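Local coordinates for methyltransferase domain-containing protein (Serratia marcescens, PDB 7CLU), which acts as a dimeric S-adenosylmethionine-dependent O-methyltransferase in the pathway that makes prodigiosin, at residues A[273-278]-A[332-337]; A[26-31]-A[84-89]; A[104-109]-A[122-127]; A[164-169]-A[237-242]. All blocks are in the same frame, centred on the assembly; numbering follows the deposited sequence.

How the contacts relate
Contacts 1 and 4 are buried in the catalytic domain and share one sheet: strands 239-243 and 270-275 run side by side, and the contact centres lie about 14 Å apart. Contact 1 joins two strands through backbone bonds, whereas contact 4 seats a loop on a strand through a histidine-carboxylate bond and a leucine among rings. Contact 2, about 35 Å from contact 1 between centres, ties two loops of the dimerisation domain with a carboxylate beside a buried apolar pair; as a whole it is partly buried. Contact 3 is a surface meeting of helices held by apolar side chains. Contacts 2 and 3 do not touch one another, but each includes residues that reach the second subunit.

Contact 1: A[273-278]-A[332-337]; sequences ASETPL and TLIVGE
The antiparallel step of the Rossmann-like class I methyltransferase sheet is built here, with strand 332-337 running against the end of strand 270-275 and Ser274 facing Leu333. Ala273 and Ile334 form one hydrogen-bonded pair, with Ile334 N 2.8 Å from Ala273 O. Glu275 and Thr332 form the next, where Thr332 N reaches Glu275 O at 2.7 Å. Both pairs are completed by the reciprocal bond, and between them the Ser274-Leu333 pair is non-hydrogen-bonded; its side chains meet through Ser274 CB and Leu333 CD2 at 3.9 Å. On the other face Ile334 CD1 comes against Glu275 CG, also at 3.9 Å, the two side chains crossing obliquely. Beyond the paired residues Pro277 folds back over Thr332, its CD 3.6 Å from Thr332 CB. The Glu275 chain bends at chi2 (-82°), and its carboxylate leaves the strand pair to accept from the backbone N of Leu246 and of His247, the predicted proton acceptor. Ser274 OG bonds His241 and Arg331, a residue that binds S-adenosylhomocysteine. The backbone ladder thus fixes the strands, while the polar ends of Glu275 and Ser274 turn to the backbone around the predicted proton acceptor and to Arg331.

Contact 2: A[26-31]-A[84-89]; sequences ALKLFD and LLSDEP
Ser86 OG donates to Asp31 OD2 at 2.9 Å, meeting it on the syn side, 22° out of the carboxylate plane. The other oxygen of the same carboxylate, Asp31 OD1, accepts from Ser86 N at 3.1 Å, through its syn lone pair and with a nearly straight 165° at the hydrogen. The pair joins two loops of the dimerisation domain, which belongs to the helix-turn-helix clan: one follows helix 15-26, which closes with a Schellman motif at Lys28, and the other follows helix 81-84 and makes a type I turn from Leu85 to Glu88. Ser86 OG sits between its own N and carbonyl carbon (chi1 65°), on the side of the Asp31 carboxylate. Lys28 brings NZ to 3.7 Å from Ser86 CB, a positive charge that may favour the ionised aspartate.

Next to this polar end Phe30 packs on Leu84. Leu84 CD1 lies over the centre of the ring, 3.7 Å from its centroid, a CH-pi contact, and Leu29 CD2 is offset toward the rim on the opposite face. Ala24 and Leu25 of helix 15-26 also pack on Phe30, and Leu27 touches Arg115 of the second subunit. Leu85 touches the first loop with its CD2 methyl, 3.4 Å from Phe30 O.

Contact 3: A[104-109]-A[122-127]; sequences YPLWGE and RTVFGD
Pro105 and Val124 meet carbon to carbon, Pro105 CB lying 3.5 Å from Val124 CG1, in an apolar helix-to-helix contact between helix 93-107 and the short helix 121-125. Val124 CG1, anti to the backbone N (chi1 165°), also stands 3.5 Å above the centre of the neighbouring Phe125 ring, and the ring's CZ comes within 4.1 Å of Pro105 CB. Leu106 takes the ring at its edge, near its plane: Leu106 CG is 3.6 Å from Phe125 CE2, and the two side chains cross at about a right angle. The second valine methyl, CG2, is met by Glu109 CG at 3.7 Å. The contact rests on carbon-to-carbon packing.

Within helix 93-107, Pro105 has no N-H to give to the preceding turn, and the helix is kinked there. Farther out, Leu106 is backed by Val297 and Ser298 of helix 286-298. The same helix 93-107 faces the second subunit, where Tyr104 stacks on Tyr104 of the other chain and Trp107 stacks on Phe16 of that chain. At the far end of the contact Thr123 OG1 hydrogen-bonds Gln120 OE1, while Thr123 CG2 stays 4.1 Å from Glu109 OE1.

Contact 4: A[164-169]-A[237-242]; sequences YDFSQH and YDLIHL
A loop seated on a central strand of the methyltransferase sheet brings His169 against Asp238 and Leu239, where segment 164-169 leads into strand 171-175. His169 ND1 donates to Asp238 OD2 at 3.1 Å in a bent bond, 139° at the hydrogen. The oxygen lies in the plane of the imidazole, whereas the donor stands 40° out of the carboxylate plane. Asp238 has further work: its OD2 also accepts from Arg170 N and its OD1 from Ala171 N, so one carboxylate holds the start of the adjoining strand. Leu239 CB lies over the face of the His169 ring, 3.8 Å from its centroid. Leu239 CG is anti to the backbone N (chi1 -179°). The CD2 methyl of Leu239 lies among three aromatic side chains, 3.5 Å from His169 CD2, 3.6 Å from Phe166 CE1 and 3.8 Å from Tyr164 CE1. Tyr164 CD1 in turn lies over the centre of one face of the Phe166 ring. Such a loop, running from a helix into a parallel strand, belongs to the alternating helix-strand topology of the Rossmann-like methyltransferase fold.

Contact 1: A[273-278]-A[332-337]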
loop_
_atom_site.group_PDB
_atom_site.type_symbol
_atom_site.label_atom_id
_atom_site.label_comp_id
_atom_site.label_asym_id
_atom_site.label_seq_id
_atom_site.Cartn_x
_atom_site.Cartn_y
_atom_site.Cartn_z
ATOM N N ALA A 273 -12.276 -21.260 -19.572
ATOM C CA ALA A 273 -12.040 -19.968 -18.940
ATOM C C ALA A 273 -10.750 -20.067 -18.142
ATOM O O ALA A 273 -10.600 -20.996 -17.349
ATOM C CB ALA A 273 -13.187 -19.588 -18.010
ATOM N N SER A 274 -9.832 -19.123 -18.336
ATOM C CA SER A 274 -8.643 -19.049 -17.495
ATOM C C SER A 274 -8.920 -18.051 -16.372
ATOM O O SER A 274 -9.352 -16.930 -16.635
ATOM C CB SER A 274 -7.391 -18.651 -18.288
ATOM O OG SER A 274 -7.573 -17.537 -19.141
ATOM N N GLU A 275 -8.735 -18.490 -15.126
ATOM C CA GLU A 275 -8.968 -17.640 -13.964
ATOM C C GLU A 275 -7.867 -17.906 -12.950
ATOM O O GLU A 275 -7.024 -18.796 -13.136
ATOM C CB GLU A 275 -10.351 -17.877 -13.317
ATOM C CG GLU A 275 -11.549 -17.646 -14.229
ATOM C CD GLU A 275 -11.915 -16.182 -14.333
ATOM O OE1 GLU A 275 -11.885 -15.487 -13.289
ATOM O OE2 GLU A 275 -12.228 -15.731 -15.459
ATOM N N THR A 276 -7.877 -17.108 -11.875
ATOM C CA THR A 276 -6.973 -17.272 -10.731
ATOM C C THR A 276 -7.845 -17.562 -9.514
ATOM O O THR A 276 -8.159 -16.653 -8.738
ATOM C CB THR A 276 -6.113 -16.028 -10.480
ATOM O OG1 THR A 276 -6.964 -14.885 -10.242
ATOM C CG2 THR A 276 -5.189 -15.760 -11.662
ATOM N N PRO A 277 -8.244 -18.811 -9.304
ATOM C CA PRO A 277 -9.182 -19.105 -8.214
ATOM C C PRO A 277 -8.543 -18.979 -6.843
ATOM O O PRO A 277 -7.332 -19.143 -6.667
ATOM C CB PRO A 277 -9.600 -20.556 -8.480
ATOM C CG PRO A 277 -9.222 -20.809 -9.937
ATOM C CD PRO A 277 -8.025 -19.967 -10.191
ATOM N N LEU A 278 -9.393 -18.705 -5.861
ATOM C CA LEU A 278 -9.037 -18.993 -4.482
ATOM C C LEU A 278 -8.808 -20.490 -4.314
ATOM O O LEU A 278 -9.377 -21.312 -5.039
ATOM C CB LEU A 278 -10.144 -18.529 -3.543
ATOM C CG LEU A 278 -10.509 -17.049 -3.696
ATOM C CD1 LEU A 278 -11.812 -16.730 -3.005
ATOM C CD2 LEU A 278 -9.379 -16.231 -3.137
ATOM N N THR A 332 -5.457 -20.831 -13.811
ATOM C CA THR A 332 -6.000 -22.175 -13.765
ATOM C C THR A 332 -7.085 -22.277 -14.833
ATOM O O THR A 332 -7.862 -21.341 -15.026
ATOM C CB THR A 332 -6.572 -22.459 -12.369
ATOM O OG1 THR A 332 -5.523 -22.332 -11.404
ATOM C CG2 THR A 332 -7.158 -23.836 -12.287
ATOM N N LEU A 333 -7.136 -23.399 -15.538
ATOM C CA LEU A 333 -8.105 -23.572 -16.615
ATOM C C LEU A 333 -9.359 -24.244 -16.069
ATOM O O LEU A 333 -9.278 -25.278 -15.392
ATOM C CB LEU A 333 -7.513 -24.400 -17.767
ATOM C CG LEU A 333 -6.260 -23.900 -18.486
ATOM C CD1 LEU A 333 -5.980 -24.756 -19.712
ATOM C CD2 LEU A 333 -6.318 -22.405 -18.862
ATOM N N ILE A 334 -10.513 -23.647 -16.336
ATOM C CA ILE A 334 -11.793 -24.283 -16.071
ATOM C C ILE A 334 -12.372 -24.666 -17.427
ATOM O O ILE A 334 -12.482 -23.821 -18.319
ATOM C CB ILE A 334 -12.731 -23.373 -15.260
ATOM C CG1 ILE A 334 -12.035 -22.972 -13.952
ATOM C CG2 ILE A 334 -13.976 -24.108 -14.911
ATOM C CD1 ILE A 334 -11.890 -21.477 -13.757
ATOM N N VAL A 335 -12.671 -25.958 -17.601
ATOM C CA VAL A 335 -12.915 -26.556 -18.909
ATOM C C VAL A 335 -14.247 -27.293 -18.877
ATOM O O VAL A 335 -14.563 -27.974 -17.895
ATOM C CB VAL A 335 -11.783 -27.538 -19.290
ATOM C CG1 VAL A 335 -12.012 -28.140 -20.675
ATOM C CG2 VAL A 335 -10.422 -26.856 -19.178
ATOM N N GLY A 336 -15.010 -27.181 -19.962
ATOM C CA GLY A 336 -16.260 -27.914 -20.085
ATOM C C GLY A 336 -16.625 -28.100 -21.542
ATOM O O GLY A 336 -16.099 -27.414 -22.427
ATOM N N GLU A 337 -17.534 -29.045 -21.787
ATOM C CA GLU A 337 -17.966 -29.359 -23.141
ATOM C C GLU A 337 -19.474 -29.185 -23.291
ATOM O O GLU A 337 -20.240 -29.240 -22.320
ATOM C CB GLU A 337 -17.574 -30.790 -23.547
ATOM C CG GLU A 337 -16.112 -30.954 -23.913
ATOM C CD GLU A 337 -15.305 -31.497 -22.766
ATOM O OE1 GLU A 337 -15.891 -32.230 -21.936
ATOM O OE2 GLU A 337 -14.092 -31.199 -22.695
#

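Contact 2: A[26-31]-A[84-89]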
loop_
_atom_site.group_PDB
_atom_site.type_symbol
_atom_site.label_atom_id
_atom_site.label_comp_id
_atom_site.label_asym_id
_atom_site.label_seq_id
_atom_site.Cartn_x
_atom_site.Cartn_y
_atom_site.Cartn_z
ATOM N N ALA A 26 5.400 8.330 -11.751
ATOM C CA ALA A 26 4.680 9.445 -12.355
ATOM C C ALA A 26 5.629 10.589 -12.693
ATOM O O ALA A 26 5.502 11.225 -13.748
ATOM C CB ALA A 26 3.563 9.912 -11.420
ATOM N N LEU A 27 6.615 10.845 -11.829
ATOM C CA LEU A 27 7.623 11.860 -12.119
ATOM C C LEU A 27 8.626 11.409 -13.173
ATOM O O LEU A 27 9.446 12.224 -13.605
ATOM C CB LEU A 27 8.360 12.248 -10.831
ATOM C CG LEU A 27 7.583 13.092 -9.816
ATOM C CD1 LEU A 27 8.230 13.072 -8.436
ATOM C CD2 LEU A 27 7.454 14.523 -10.304
ATOM N N LYS A 28 8.566 10.150 -13.612
ATOM C CA LYS A 28 9.571 9.569 -14.497
ATOM C C LYS A 28 10.973 9.761 -13.922
ATOM O O LYS A 28 11.926 10.078 -14.634
ATOM C CB LYS A 28 9.461 10.150 -15.908
ATOM C CG LYS A 28 8.165 9.781 -16.611
ATOM C CD LYS A 28 7.902 10.690 -17.799
ATOM C CE LYS A 28 6.701 10.207 -18.612
ATOM N NZ LYS A 28 6.621 8.721 -18.654
ATOM N N LEU A 29 11.091 9.560 -12.609
ATOM C CA LEU A 29 12.336 9.857 -11.912
ATOM C C LEU A 29 13.461 8.953 -12.388
ATOM O O LEU A 29 14.585 9.414 -12.613
ATOM C CB LEU A 29 12.122 9.715 -10.403
ATOM C CG LEU A 29 13.346 9.815 -9.480
ATOM C CD1 LEU A 29 12.948 10.444 -8.143
ATOM C CD2 LEU A 29 13.962 8.464 -9.251
ATOM N N PHE A 30 13.183 7.660 -12.538
ATOM C CA PHE A 30 14.227 6.747 -12.959
ATOM C C PHE A 30 14.724 7.052 -14.365
ATOM O O PHE A 30 15.832 6.642 -14.713
ATOM C CB PHE A 30 13.730 5.307 -12.853
ATOM C CG PHE A 30 13.084 5.001 -11.538
ATOM C CD1 PHE A 30 13.853 4.805 -10.404
ATOM C CD2 PHE A 30 11.703 4.922 -11.433
ATOM C CE1 PHE A 30 13.267 4.526 -9.187
ATOM C CE2 PHE A 30 11.104 4.648 -10.220
ATOM C CZ PHE A 30 11.885 4.453 -9.085
ATOM N N ASP A 31 13.944 7.785 -15.168
ATOM C CA ASP A 31 14.411 8.163 -16.499
ATOM C C ASP A 31 15.683 9.002 -16.433
ATOM O O ASP A 31 16.553 8.878 -17.300
ATOM C CB ASP A 31 13.318 8.933 -17.241
ATOM C CG ASP A 31 12.183 8.032 -17.733
ATOM O OD1 ASP A 31 12.335 6.787 -17.728
ATOM O OD2 ASP A 31 11.142 8.590 -18.137
ATOM N N LEU A 84 11.454 -0.003 -14.603
ATOM C CA LEU A 84 11.411 1.358 -14.076
ATOM C C LEU A 84 11.628 2.437 -15.129
ATOM O O LEU A 84 11.355 3.609 -14.852
ATOM C CB LEU A 84 12.454 1.558 -12.962
ATOM C CG LEU A 84 12.273 0.692 -11.719
ATOM C CD1 LEU A 84 13.265 1.093 -10.624
ATOM C CD2 LEU A 84 10.851 0.840 -11.249
ATOM N N LEU A 85 12.123 2.093 -16.306
ATOM C CA LEU A 85 12.325 3.063 -17.377
ATOM C C LEU A 85 11.095 3.095 -18.276
ATOM O O LEU A 85 10.543 2.047 -18.625
ATOM C CB LEU A 85 13.566 2.699 -18.197
ATOM C CG LEU A 85 14.903 2.898 -17.461
ATOM C CD1 LEU A 85 16.059 2.335 -18.278
ATOM C CD2 LEU A 85 15.108 4.365 -17.146
ATOM N N SER A 86 10.689 4.302 -18.673
ATOM C CA SER A 86 9.392 4.479 -19.312
ATOM C C SER A 86 9.358 4.032 -20.770
ATOM O O SER A 86 8.263 3.943 -21.342
ATOM C CB SER A 86 8.951 5.934 -19.201
ATOM O OG SER A 86 9.814 6.778 -19.920
ATOM N N ASP A 87 10.504 3.734 -21.380
ATOM C CA ASP A 87 10.535 3.224 -22.739
ATOM C C ASP A 87 10.778 1.728 -22.783
ATOM O O ASP A 87 10.759 1.141 -23.869
ATOM C CB ASP A 87 11.606 3.939 -23.555
ATOM C CG ASP A 87 13.011 3.552 -23.129
ATOM O OD1 ASP A 87 13.236 3.341 -21.913
ATOM O OD2 ASP A 87 13.888 3.449 -24.012
ATOM N N GLU A 88 11.000 1.102 -21.640
ATOM C CA GLU A 88 11.205 -0.333 -21.629
ATOM C C GLU A 88 9.859 -1.054 -21.713
ATOM O O GLU A 88 8.876 -0.615 -21.110
ATOM C CB GLU A 88 11.960 -0.754 -20.371
ATOM C CG GLU A 88 13.386 -0.224 -20.327
ATOM C CD GLU A 88 14.262 -0.789 -21.434
ATOM O OE1 GLU A 88 14.108 -1.987 -21.774
ATOM O OE2 GLU A 88 15.111 -0.028 -21.956
ATOM N N PRO A 89 9.785 -2.155 -22.459
ATOM C CA PRO A 89 8.484 -2.803 -22.685
ATOM C C PRO A 89 7.803 -3.310 -21.419
ATOM O O PRO A 89 6.602 -3.594 -21.472
ATOM C CB PRO A 89 8.827 -3.955 -23.636
ATOM C CG PRO A 89 10.295 -4.167 -23.465
ATOM C CD PRO A 89 10.866 -2.819 -23.203
HETATM O O HOH W 1 11.133 6.028 -15.049
#

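Contact 3: A[104-109]-A[122-127]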
loop_
_atom_site.group_PDB
_atom_site.type_symbol
_atom_site.label_atom_id
_atom_site.label_comp_id
_atom_site.label_asym_id
_atom_site.label_seq_id
_atom_site.Cartn_x
_atom_site.Cartn_y
_atom_site.Cartn_z
ATOM N N TYR A 104 -6.044 3.567 -5.594
ATOM C CA TYR A 104 -5.705 4.125 -4.287
ATOM C C TYR A 104 -6.860 4.935 -3.716
ATOM O O TYR A 104 -7.229 4.703 -2.551
ATOM C CB TYR A 104 -4.418 4.942 -4.405
ATOM C CG TYR A 104 -3.847 5.440 -3.103
ATOM C CD1 TYR A 104 -4.282 6.646 -2.536
ATOM C CD2 TYR A 104 -2.864 4.719 -2.442
ATOM C CE1 TYR A 104 -3.736 7.120 -1.344
ATOM C CE2 TYR A 104 -2.304 5.182 -1.256
ATOM C CZ TYR A 104 -2.742 6.376 -0.708
ATOM O OH TYR A 104 -2.171 6.815 0.481
ATOM N N PRO A 105 -7.499 5.853 -4.458
ATOM C CA PRO A 105 -8.643 6.566 -3.864
ATOM C C PRO A 105 -9.760 5.634 -3.416
ATOM O O PRO A 105 -10.325 5.832 -2.337
ATOM C CB PRO A 105 -9.097 7.511 -4.987
ATOM C CG PRO A 105 -7.935 7.646 -5.873
ATOM C CD PRO A 105 -7.194 6.352 -5.812
ATOM N N LEU A 106 -10.075 4.606 -4.205
ATOM C CA LEU A 106 -11.179 3.709 -3.859
ATOM C C LEU A 106 -10.866 2.893 -2.611
ATOM O O LEU A 106 -11.729 2.716 -1.747
ATOM C CB LEU A 106 -11.473 2.776 -5.031
ATOM C CG LEU A 106 -12.104 3.415 -6.259
ATOM C CD1 LEU A 106 -11.999 2.446 -7.424
ATOM C CD2 LEU A 106 -13.578 3.771 -5.951
ATOM N N TRP A 107 -9.635 2.380 -2.488
ATOM C CA TRP A 107 -9.316 1.622 -1.286
ATOM C C TRP A 107 -9.312 2.490 -0.041
ATOM O O TRP A 107 -9.402 1.956 1.069
ATOM C CB TRP A 107 -7.962 0.924 -1.412
ATOM C CG TRP A 107 -8.025 -0.371 -2.167
ATOM C CD1 TRP A 107 -8.158 -0.525 -3.518
ATOM C CD2 TRP A 107 -7.910 -1.693 -1.618
ATOM N NE1 TRP A 107 -8.144 -1.865 -3.842
ATOM C CE2 TRP A 107 -7.998 -2.601 -2.693
ATOM C CE3 TRP A 107 -7.762 -2.197 -0.315
ATOM C CZ2 TRP A 107 -7.920 -3.993 -2.511
ATOM C CZ3 TRP A 107 -7.702 -3.573 -0.133
ATOM C CH2 TRP A 107 -7.766 -4.457 -1.230
ATOM N N GLY A 108 -9.197 3.805 -0.195
ATOM C CA GLY A 108 -9.369 4.679 0.950
ATOM C C GLY A 108 -10.705 4.461 1.630
ATOM O O GLY A 108 -10.820 4.616 2.844
ATOM N N GLU A 109 -11.711 4.034 0.867
ATOM C CA GLU A 109 -13.058 3.802 1.374
ATOM C C GLU A 109 -13.405 2.313 1.431
ATOM O O GLU A 109 -14.573 1.936 1.285
ATOM C CB GLU A 109 -14.072 4.568 0.518
ATOM C CG GLU A 109 -13.832 6.078 0.477
ATOM C CD GLU A 109 -14.047 6.738 1.837
ATOM O OE1 GLU A 109 -15.132 6.556 2.417
ATOM O OE2 GLU A 109 -13.120 7.411 2.341
ATOM N N ARG A 122 -18.961 6.235 -6.633
ATOM C CA ARG A 122 -19.811 7.405 -6.413
ATOM C C ARG A 122 -19.260 8.266 -5.288
ATOM O O ARG A 122 -19.002 9.460 -5.467
ATOM C CB ARG A 122 -21.244 6.975 -6.079
ATOM C CG ARG A 122 -21.955 6.135 -7.127
ATOM C CD ARG A 122 -23.450 6.027 -6.801
ATOM N NE ARG A 122 -23.948 4.658 -6.924
ATOM C CZ ARG A 122 -24.347 4.108 -8.069
ATOM N NH1 ARG A 122 -24.304 4.811 -9.193
ATOM N NH2 ARG A 122 -24.788 2.853 -8.094
ATOM N N THR A 123 -19.110 7.667 -4.106
ATOM C CA THR A 123 -18.372 8.252 -2.998
ATOM C C THR A 123 -17.118 8.977 -3.473
ATOM O O THR A 123 -16.969 10.193 -3.293
ATOM C CB THR A 123 -18.004 7.124 -2.022
ATOM O OG1 THR A 123 -19.162 6.305 -1.773
ATOM C CG2 THR A 123 -17.461 7.674 -0.717
ATOM N N VAL A 124 -16.228 8.244 -4.142
ATOM C CA VAL A 124 -14.866 8.726 -4.331
ATOM C C VAL A 124 -14.762 9.690 -5.512
ATOM O O VAL A 124 -14.056 10.704 -5.434
ATOM C CB VAL A 124 -13.919 7.514 -4.475
ATOM C CG1 VAL A 124 -12.584 7.924 -5.035
ATOM C CG2 VAL A 124 -13.766 6.798 -3.125
ATOM N N PHE A 125 -15.446 9.406 -6.625
ATOM C CA PHE A 125 -15.276 10.189 -7.849
ATOM C C PHE A 125 -16.498 11.019 -8.229
ATOM O O PHE A 125 -16.437 11.760 -9.220
ATOM C CB PHE A 125 -14.919 9.274 -9.029
ATOM C CG PHE A 125 -13.686 8.456 -8.808
ATOM C CD1 PHE A 125 -12.434 9.046 -8.877
ATOM C CD2 PHE A 125 -13.775 7.098 -8.523
ATOM C CE1 PHE A 125 -11.285 8.294 -8.673
ATOM C CE2 PHE A 125 -12.624 6.343 -8.313
ATOM C CZ PHE A 125 -11.381 6.950 -8.377
ATOM N N GLY A 126 -17.599 10.912 -7.493
ATOM C CA GLY A 126 -18.838 11.547 -7.921
ATOM C C GLY A 126 -19.390 10.996 -9.220
ATOM O O GLY A 126 -20.105 11.706 -9.936
ATOM N N ASP A 127 -19.077 9.741 -9.544
ATOM C CA ASP A 127 -19.491 9.099 -10.788
ATOM C C ASP A 127 -20.568 8.072 -10.456
ATOM O O ASP A 127 -20.282 7.041 -9.839
ATOM C CB ASP A 127 -18.283 8.448 -11.470
ATOM C CG ASP A 127 -18.560 8.025 -12.898
ATOM O OD1 ASP A 127 -19.751 7.910 -13.271
ATOM O OD2 ASP A 127 -17.575 7.804 -13.648
#

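Contact 4: A[164-169]-A[237-242]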
loop_
_atom_site.group_PDB
_atom_site.type_symbol
_atom_site.label_atom_id
_atom_site.label_comp_id
_atom_site.label_asym_id
_atom_site.label_seq_id
_atom_site.Cartn_x
_atom_site.Cartn_y
_atom_site.Cartn_z
ATOM N N TYR A 164 -1.239 -27.366 -22.876
ATOM C CA TYR A 164 -2.505 -27.780 -23.465
ATOM C C TYR A 164 -2.301 -28.067 -24.943
ATOM O O TYR A 164 -1.625 -27.311 -25.645
ATOM C CB TYR A 164 -3.589 -26.719 -23.279
ATOM C CG TYR A 164 -4.941 -27.125 -23.842
ATOM C CD1 TYR A 164 -5.237 -26.943 -25.187
ATOM C CD2 TYR A 164 -5.917 -27.690 -23.024
ATOM C CE1 TYR A 164 -6.469 -27.316 -25.710
ATOM C CE2 TYR A 164 -7.165 -28.058 -23.535
ATOM C CZ TYR A 164 -7.432 -27.866 -24.878
ATOM O OH TYR A 164 -8.654 -28.238 -25.401
ATOM N N ASP A 165 -2.849 -29.201 -25.383
ATOM C CA ASP A 165 -2.690 -29.684 -26.780
ATOM C C ASP A 165 -3.663 -28.964 -27.717
ATOM O O ASP A 165 -4.802 -29.419 -27.836
ATOM C CB ASP A 165 -2.885 -31.199 -26.858
ATOM C CG ASP A 165 -2.367 -31.787 -28.154
ATOM O OD1 ASP A 165 -1.787 -31.025 -28.948
ATOM O OD2 ASP A 165 -2.549 -32.994 -28.357
ATOM N N PHE A 166 -3.187 -27.927 -28.410
ATOM C CA PHE A 166 -4.036 -27.150 -29.352
ATOM C C PHE A 166 -4.158 -27.888 -30.690
ATOM O O PHE A 166 -5.086 -27.592 -31.457
ATOM C CB PHE A 166 -3.488 -25.734 -29.531
ATOM C CG PHE A 166 -3.820 -24.804 -28.393
ATOM C CD1 PHE A 166 -5.007 -24.092 -28.382
ATOM C CD2 PHE A 166 -2.952 -24.650 -27.327
ATOM C CE1 PHE A 166 -5.314 -23.244 -27.332
ATOM C CE2 PHE A 166 -3.259 -23.800 -26.278
ATOM C CZ PHE A 166 -4.440 -23.100 -26.282
ATOM N N SER A 167 -3.277 -28.866 -30.924
ATOM C CA SER A 167 -3.258 -29.685 -32.166
ATOM C C SER A 167 -4.535 -30.526 -32.315
ATOM O O SER A 167 -4.915 -30.790 -33.460
ATOM C CB SER A 167 -2.033 -30.554 -32.209
ATOM O OG SER A 167 -2.194 -31.680 -31.366
ATOM N N GLN A 168 -5.187 -30.842 -31.191
ATOM C CA GLN A 168 -6.421 -31.674 -31.141
ATOM C C GLN A 168 -7.637 -30.909 -31.676
ATOM O O GLN A 168 -8.629 -31.564 -32.034
ATOM C CB GLN A 168 -6.728 -32.046 -29.691
ATOM C CG GLN A 168 -5.854 -33.160 -29.144
ATOM C CD GLN A 168 -6.532 -33.888 -28.010
ATOM O OE1 GLN A 168 -7.157 -33.280 -27.142
ATOM N NE2 GLN A 168 -6.423 -35.203 -28.021
ATOM N N HIS A 169 -7.564 -29.579 -31.711
ATOM C CA HIS A 169 -8.699 -28.724 -32.152
ATOM C C HIS A 169 -8.486 -28.245 -33.591
ATOM O O HIS A 169 -7.335 -28.221 -34.044
ATOM C CB HIS A 169 -8.895 -27.558 -31.182
ATOM C CG HIS A 169 -9.219 -27.998 -29.796
ATOM N ND1 HIS A 169 -10.457 -28.480 -29.449
ATOM C CD2 HIS A 169 -8.469 -28.043 -28.677
ATOM C CE1 HIS A 169 -10.461 -28.800 -28.177
ATOM N NE2 HIS A 169 -9.255 -28.541 -27.681
ATOM N N TYR A 237 -16.186 -22.780 -34.097
ATOM C CA TYR A 237 -14.943 -22.898 -33.335
ATOM C C TYR A 237 -15.109 -23.958 -32.262
ATOM O O TYR A 237 -15.888 -23.776 -31.321
ATOM C CB TYR A 237 -14.536 -21.548 -32.736
ATOM C CG TYR A 237 -14.199 -20.570 -33.829
ATOM C CD1 TYR A 237 -12.924 -20.523 -34.373
ATOM C CD2 TYR A 237 -15.177 -19.751 -34.379
ATOM C CE1 TYR A 237 -12.621 -19.663 -35.409
ATOM C CE2 TYR A 237 -14.878 -18.882 -35.420
ATOM C CZ TYR A 237 -13.598 -18.846 -35.929
ATOM O OH TYR A 237 -13.287 -17.984 -36.959
ATOM N N ASP A 238 -14.366 -25.064 -32.403
ATOM C CA ASP A 238 -14.485 -26.183 -31.474
ATOM C C ASP A 238 -13.709 -25.976 -30.174
ATOM O O ASP A 238 -13.868 -26.784 -29.251
ATOM C CB ASP A 238 -14.048 -27.489 -32.164
ATOM C CG ASP A 238 -12.647 -27.406 -32.751
ATOM O OD1 ASP A 238 -12.421 -26.596 -33.663
ATOM O OD2 ASP A 238 -11.766 -28.153 -32.294
ATOM N N LEU A 239 -12.911 -24.908 -30.063
ATOM C CA LEU A 239 -12.307 -24.494 -28.798
ATOM C C LEU A 239 -12.528 -22.996 -28.611
ATOM O O LEU A 239 -12.171 -22.198 -29.488
ATOM C CB LEU A 239 -10.800 -24.820 -28.735
ATOM C CG LEU A 239 -10.087 -24.425 -27.422
ATOM C CD1 LEU A 239 -10.703 -25.104 -26.190
ATOM C CD2 LEU A 239 -8.597 -24.730 -27.486
ATOM N N ILE A 240 -13.127 -22.621 -27.475
ATOM C CA ILE A 240 -13.405 -21.228 -27.140
ATOM C C ILE A 240 -12.775 -20.923 -25.793
ATOM O O ILE A 240 -12.898 -21.711 -24.846
ATOM C CB ILE A 240 -14.923 -20.934 -27.090
ATOM C CG1 ILE A 240 -15.596 -21.341 -28.403
ATOM C CG2 ILE A 240 -15.171 -19.458 -26.818
ATOM C CD1 ILE A 240 -15.370 -20.367 -29.503
ATOM N N HIS A 241 -12.136 -19.758 -25.689
ATOM C CA HIS A 241 -11.424 -19.380 -24.480
ATOM C C HIS A 241 -11.841 -17.985 -24.055
ATOM O O HIS A 241 -11.998 -17.089 -24.890
ATOM C CB HIS A 241 -9.880 -19.396 -24.665
ATOM C CG HIS A 241 -9.142 -18.834 -23.487
ATOM N ND1 HIS A 241 -8.446 -17.644 -23.535
ATOM C CD2 HIS A 241 -9.032 -19.282 -22.212
ATOM C CE1 HIS A 241 -7.911 -17.399 -22.353
ATOM N NE2 HIS A 241 -8.259 -18.373 -21.529
ATOM N N LEU A 242 -12.009 -17.815 -22.750
ATOM C CA LEU A 242 -12.357 -16.532 -22.148
ATOM C C LEU A 242 -11.284 -16.256 -21.106
ATOM O O LEU A 242 -11.200 -16.963 -20.094
ATOM C CB LEU A 242 -13.756 -16.567 -21.539
ATOM C CG LEU A 242 -14.264 -15.283 -20.856
ATOM C CD1 LEU A 242 -14.426 -14.181 -21.885
ATOM C CD2 LEU A 242 -15.574 -15.535 -20.146
#